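PDB 6AOK: Ceg4 from Legionella pneumophila subsp. pneumophila, which dephosphorylates phosphotyrosine through a magnesium-binding, HAD-like phosphatase domain and attenuates the activation of eukaryotic MAPK pathways. Local coordinates for residues V32-Y44 with D47-D59. Residues are numbered along the deposited sequence; the frame is centred on the assembly and turned at random.
Sequences VFTEFYQSLLQGY and DVEQDYKNTPMKD
Val-32 lays its CG2 methyl over one face of the Tyr-52 ring, a CH-pi contact 3.9 Å from CG2 to the ring centroid; Tyr-52 OH bonds Lys-113 O. At Glu-35, the carboxylate gathers two donors on OE1: Asp-47 N comes from the syn side at 3.1 Å, while Tyr-44 OH takes the anti lone pair. Next, Tyr-37, hydrogen-bonded to Asn-114, sets its CE1 against Tyr-52 CB. Gln-38 shows how one side-chain amide can pair with a backbone as another peptide would. Bent at chi2 (-77°), it accepts from Gln-50 N at OE1 (2.7 Å, nearly straight) and gives NE2 to both Gln-50 O and Val-32 O. Ser-39 O receives Lys-58 NZ at 2.7 Å from an extended lysine chain. Leu-40 O accepts Lys-58 N, and Gln-42 N donates to Pro-56 O (2.9 Å), flanking Leu-41, whose CD2 meets the selenomethionine Met-57 at CE. Gln-42 NE2 then approaches Met-57 O from above its carbonyl plane, and Gln-42 O takes Gln-50 NE2. Short helix 35-39 is thus wrapped by its following loop, with a single beta bridge, Leu-41 to Met-57, after strand 13-17, whose end carries magnesium-binding Asp-18 and Asp-20, consistent with a HAD-type cap near the metal site.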
loop_
_atom_site.group_PDB
_atom_site.type_symbol
_atom_site.label_atom_id
_atom_site.label_comp_id
_atom_site.label_asym_id
_atom_site.label_seq_id
_atom_site.Cartn_x
_atom_site.Cartn_y
_atom_site.Cartn_z
ATOM N N VAL A 32 7.695 -2.169 -13.318
ATOM C CA VAL A 32 9.045 -2.426 -12.823
ATOM C C VAL A 32 10.048 -2.617 -13.931
ATOM O O VAL A 32 11.249 -2.618 -13.645
ATOM C CB VAL A 32 9.106 -3.635 -11.866
ATOM C CG1 VAL A 32 8.204 -3.367 -10.613
ATOM C CG2 VAL A 32 8.748 -4.955 -12.601
ATOM N N PHE A 33 9.599 -2.741 -15.177
ATOM C CA PHE A 33 10.507 -2.867 -16.316
ATOM C C PHE A 33 10.650 -1.576 -17.111
ATOM O O PHE A 33 11.325 -1.571 -18.150
ATOM C CB PHE A 33 10.017 -4.012 -17.219
ATOM C CG PHE A 33 9.782 -5.327 -16.440
ATOM C CD1 PHE A 33 10.873 -6.032 -15.908
ATOM C CD2 PHE A 33 8.515 -5.813 -16.216
ATOM C CE1 PHE A 33 10.681 -7.239 -15.161
ATOM C CE2 PHE A 33 8.311 -7.017 -15.489
ATOM C CZ PHE A 33 9.375 -7.706 -14.972
ATOM N N THR A 34 10.044 -0.485 -16.652
ATOM C CA THR A 34 10.157 0.788 -17.346
ATOM C C THR A 34 11.536 1.396 -17.123
ATOM O O THR A 34 12.211 1.110 -16.123
ATOM C CB THR A 34 9.091 1.777 -16.847
ATOM O OG1 THR A 34 9.297 2.035 -15.439
ATOM C CG2 THR A 34 7.716 1.229 -17.071
ATOM N N GLU A 35 11.922 2.326 -18.022
ATOM C CA GLU A 35 13.184 3.028 -17.786
ATOM C C GLU A 35 13.146 3.737 -16.444
ATOM O O GLU A 35 14.139 3.728 -15.714
ATOM C CB GLU A 35 13.507 4.042 -18.878
ATOM C CG GLU A 35 13.763 3.457 -20.235
ATOM C CD GLU A 35 15.007 2.578 -20.276
ATOM O OE1 GLU A 35 15.974 2.816 -19.537
ATOM O OE2 GLU A 35 14.994 1.622 -21.054
ATOM N N PHE A 36 12.000 4.332 -16.083
ATOM C CA PHE A 36 11.953 5.101 -14.847
ATOM C C PHE A 36 12.237 4.236 -13.632
ATOM O O PHE A 36 13.108 4.557 -12.836
ATOM C CB PHE A 36 10.614 5.820 -14.670
ATOM C CG PHE A 36 10.533 6.517 -13.340
ATOM C CD1 PHE A 36 11.434 7.541 -13.027
ATOM C CD2 PHE A 36 9.632 6.098 -12.380
ATOM C CE1 PHE A 36 11.382 8.176 -11.777
ATOM C CE2 PHE A 36 9.562 6.731 -11.106
ATOM C CZ PHE A 36 10.433 7.765 -10.818
ATOM N N TYR A 37 11.542 3.115 -13.485
ATOM C CA TYR A 37 11.823 2.247 -12.348
ATOM C C TYR A 37 13.269 1.746 -12.375
ATOM O O TYR A 37 13.959 1.696 -11.337
ATOM C CB TYR A 37 10.865 1.070 -12.376
ATOM C CG TYR A 37 10.909 0.194 -11.153
ATOM C CD1 TYR A 37 11.881 -0.805 -11.014
ATOM C CD2 TYR A 37 9.978 0.368 -10.142
ATOM C CE1 TYR A 37 11.904 -1.605 -9.864
ATOM C CE2 TYR A 37 9.978 -0.428 -9.008
ATOM C CZ TYR A 37 10.936 -1.398 -8.870
ATOM O OH TYR A 37 10.950 -2.169 -7.729
ATOM N N GLN A 38 13.730 1.335 -13.542
ATOM C CA GLN A 38 15.086 0.791 -13.641
ATOM C C GLN A 38 16.124 1.846 -13.304
ATOM O O GLN A 38 17.208 1.516 -12.787
ATOM C CB GLN A 38 15.322 0.231 -15.055
ATOM C CG GLN A 38 14.447 -1.049 -15.283
ATOM C CD GLN A 38 15.041 -2.266 -14.603
ATOM O OE1 GLN A 38 16.264 -2.459 -14.566
ATOM N NE2 GLN A 38 14.202 -3.119 -14.149
ATOM N N SER A 39 15.828 3.119 -13.593
ATOM C CA SER A 39 16.754 4.209 -13.248
ATOM C C SER A 39 16.932 4.377 -11.748
ATOM O O SER A 39 17.897 5.039 -11.309
ATOM C CB SER A 39 16.269 5.541 -13.867
ATOM O OG SER A 39 15.167 6.117 -13.104
ATOM N N LEU A 40 16.027 3.815 -10.940
ATOM C CA LEU A 40 16.184 3.911 -9.493
ATOM C C LEU A 40 17.125 2.850 -8.936
ATOM O O LEU A 40 17.387 2.855 -7.727
ATOM C CB LEU A 40 14.829 3.763 -8.784
ATOM C CG LEU A 40 13.717 4.721 -9.248
ATOM C CD1 LEU A 40 12.385 4.324 -8.660
ATOM C CD2 LEU A 40 14.069 6.136 -8.764
ATOM N N LEU A 41 17.598 1.914 -9.752
ATOM C CA LEU A 41 18.484 0.862 -9.253
ATOM C C LEU A 41 19.942 1.278 -9.417
ATOM O O LEU A 41 20.316 1.866 -10.421
ATOM C CB LEU A 41 18.218 -0.462 -9.988
ATOM C CG LEU A 41 16.721 -0.887 -9.988
ATOM C CD1 LEU A 41 16.530 -2.179 -10.863
ATOM C CD2 LEU A 41 16.253 -1.159 -8.563
ATOM N N GLN A 42 20.771 0.943 -8.428
ATOM C CA GLN A 42 22.207 1.114 -8.585
ATOM C C GLN A 42 22.686 0.363 -9.826
ATOM O O GLN A 42 22.195 -0.726 -10.127
ATOM C CB GLN A 42 22.925 0.585 -7.333
ATOM C CG GLN A 42 22.580 1.411 -6.079
ATOM C CD GLN A 42 23.255 0.831 -4.854
ATOM O OE1 GLN A 42 24.390 0.355 -4.938
ATOM N NE2 GLN A 42 22.554 0.829 -3.726
ATOM N N GLY A 43 23.621 0.964 -10.552
ATOM C CA GLY A 43 24.183 0.341 -11.755
ATOM C C GLY A 43 23.354 0.497 -13.004
ATOM O O GLY A 43 23.698 -0.098 -14.032
ATOM N N TYR A 44 22.268 1.283 -12.943
ATOM C CA TYR A 44 21.394 1.520 -14.079
ATOM C C TYR A 44 22.140 1.916 -15.333
ATOM O O TYR A 44 23.007 2.791 -15.317
ATOM C CB TYR A 44 20.428 2.661 -13.733
ATOM C CG TYR A 44 19.641 3.166 -14.913
ATOM C CD1 TYR A 44 18.701 2.343 -15.534
ATOM C CD2 TYR A 44 19.763 4.495 -15.341
ATOM C CE1 TYR A 44 17.894 2.820 -16.571
ATOM C CE2 TYR A 44 18.983 4.978 -16.411
ATOM C CZ TYR A 44 18.038 4.143 -16.996
ATOM O OH TYR A 44 17.251 4.595 -18.053
ATOM N N ASP A 47 18.207 1.570 -21.216
ATOM C CA ASP A 47 17.769 0.499 -22.104
ATOM C C ASP A 47 18.359 -0.855 -21.720
ATOM O O ASP A 47 18.446 -1.769 -22.572
ATOM C CB ASP A 47 18.114 0.836 -23.563
ATOM C CG ASP A 47 17.147 0.229 -24.525
ATOM O OD1 ASP A 47 15.984 -0.031 -24.107
ATOM O OD2 ASP A 47 17.567 -0.026 -25.684
ATOM N N VAL A 48 18.810 -0.996 -20.464
ATOM C CA VAL A 48 19.204 -2.278 -19.889
ATOM C C VAL A 48 18.332 -2.518 -18.679
ATOM O O VAL A 48 18.117 -1.596 -17.892
ATOM C CB VAL A 48 20.687 -2.316 -19.481
ATOM C CG1 VAL A 48 21.014 -3.692 -18.877
ATOM C CG2 VAL A 48 21.608 -2.004 -20.701
ATOM N N GLU A 49 17.814 -3.724 -18.530
ATOM C CA GLU A 49 17.034 -4.063 -17.345
ATOM C C GLU A 49 17.859 -4.918 -16.390
ATOM O O GLU A 49 18.554 -5.827 -16.811
ATOM C CB GLU A 49 15.745 -4.806 -17.741
ATOM C CG GLU A 49 14.688 -3.895 -18.355
ATOM C CD GLU A 49 13.798 -4.620 -19.358
ATOM O OE1 GLU A 49 13.443 -5.780 -19.099
ATOM O OE2 GLU A 49 13.490 -4.050 -20.427
ATOM N N GLN A 50 17.765 -4.620 -15.099
ATOM C CA GLN A 50 18.366 -5.439 -14.064
ATOM C C GLN A 50 17.243 -6.088 -13.281
ATOM O O GLN A 50 16.107 -5.620 -13.322
ATOM C CB GLN A 50 19.231 -4.590 -13.121
ATOM C CG GLN A 50 20.376 -3.875 -13.854
ATOM C CD GLN A 50 21.213 -3.130 -12.837
ATOM O OE1 GLN A 50 22.268 -3.641 -12.409
ATOM N NE2 GLN A 50 20.730 -1.922 -12.404
ATOM N N ASP A 51 17.555 -7.166 -12.566
ATOM C CA ASP A 51 16.545 -7.811 -11.744
ATOM C C ASP A 51 15.884 -6.638 -11.049
ATOM O O ASP A 51 16.574 -5.756 -10.539
ATOM C CB ASP A 51 17.189 -8.747 -10.724
ATOM C CG ASP A 51 16.177 -9.361 -9.777
ATOM O OD1 ASP A 51 15.069 -8.800 -9.643
ATOM O OD2 ASP A 51 16.489 -10.404 -9.167
ATOM N N TYR A 52 14.558 -6.608 -11.018
ATOM C CA TYR A 52 13.887 -5.447 -10.415
ATOM C C TYR A 52 13.772 -5.594 -8.919
ATOM O O TYR A 52 13.684 -4.593 -8.195
ATOM C CB TYR A 52 12.487 -5.204 -11.007
ATOM C CG TYR A 52 11.425 -6.099 -10.400
ATOM C CD1 TYR A 52 11.180 -7.357 -10.939
ATOM C CD2 TYR A 52 10.730 -5.713 -9.261
ATOM C CE1 TYR A 52 10.247 -8.224 -10.369
ATOM C CE2 TYR A 52 9.799 -6.578 -8.669
ATOM C CZ TYR A 52 9.557 -7.817 -9.240
ATOM O OH TYR A 52 8.607 -8.667 -8.645
ATOM N N LYS A 53 13.819 -6.814 -8.433
ATOM C CA LYS A 53 13.413 -7.070 -7.058
ATOM C C LYS A 53 14.610 -7.047 -6.132
ATOM O O LYS A 53 14.501 -6.577 -5.005
ATOM C CB LYS A 53 12.674 -8.417 -6.993
ATOM C CG LYS A 53 12.240 -8.918 -5.581
ATOM C CD LYS A 53 10.814 -8.529 -5.277
ATOM C CE LYS A 53 10.408 -9.090 -3.873
ATOM N NZ LYS A 53 9.007 -8.865 -3.790
ATOM N N ASN A 54 15.759 -7.512 -6.599
ATOM C CA ASN A 54 16.890 -7.760 -5.715
ATOM C C ASN A 54 18.091 -6.877 -5.984
ATOM O O ASN A 54 18.971 -6.809 -5.132
ATOM C CB ASN A 54 17.336 -9.220 -5.814
ATOM C CG ASN A 54 16.226 -10.168 -5.408
ATOM O OD1 ASN A 54 15.655 -10.030 -4.313
ATOM N ND2 ASN A 54 15.872 -11.097 -6.306
ATOM N N THR A 55 18.147 -6.194 -7.108
ATOM C CA THR A 55 19.254 -5.272 -7.335
ATOM C C THR A 55 19.183 -4.128 -6.313
ATOM O O THR A 55 18.105 -3.546 -6.126
ATOM C CB THR A 55 19.184 -4.713 -8.759
ATOM O OG1 THR A 55 19.215 -5.793 -9.711
ATOM C CG2 THR A 55 20.396 -3.759 -9.028
ATOM N N PRO A 56 20.291 -3.761 -5.653
ATOM C CA PRO A 56 20.205 -2.694 -4.642
ATOM C C PRO A 56 19.703 -1.395 -5.256
ATOM O O PRO A 56 20.010 -1.043 -6.403
ATOM C CB PRO A 56 21.647 -2.581 -4.120
ATOM C CG PRO A 56 22.224 -4.004 -4.287
ATOM C CD PRO A 56 21.615 -4.425 -5.639
HETATM N N MSE A 57 18.854 -0.714 -4.515
HETATM C CA MSE A 57 18.256 0.519 -5.011
HETATM C C MSE A 57 19.139 1.694 -4.663
HETATM O O MSE A 57 19.913 1.641 -3.702
HETATM C CB MSE A 57 16.847 0.716 -4.414
HETATM C CG MSE A 57 16.063 1.827 -5.063
HETATM SE SE MSE A 57 14.112 1.565 -4.962
HETATM C CE MSE A 57 13.827 0.202 -6.288
ATOM N N LYS A 58 19.089 2.753 -5.482
ATOM C CA LYS A 58 19.791 3.981 -5.131
ATOM C C LYS A 58 19.303 4.485 -3.775
ATOM O O LYS A 58 18.197 4.177 -3.326
ATOM C CB LYS A 58 19.570 5.049 -6.217
ATOM C CG LYS A 58 20.442 4.741 -7.470
ATOM C CD LYS A 58 20.120 5.584 -8.659
ATOM C CE LYS A 58 20.944 5.163 -9.900
ATOM N NZ LYS A 58 20.462 5.993 -11.077
ATOM N N ASP A 59 20.122 5.295 -3.141
ATOM C CA ASP A 59 19.731 5.877 -1.857
ATOM C C ASP A 59 18.386 6.585 -1.937
ATOM O O ASP A 59 18.064 7.171 -2.985
ATOM C CB ASP A 59 20.780 6.885 -1.373
ATOM C CG ASP A 59 22.158 6.245 -1.138
ATOM O OD1 ASP A 59 22.196 5.294 -0.335
ATOM O OD2 ASP A 59 23.198 6.775 -1.617
HETATM O O HOH W 1 15.917 -0.088 -18.528
HETATM O O HOH W 2 14.450 -1.433 -21.485
HETATM O O HOH W 3 18.427 -0.856 -13.753
#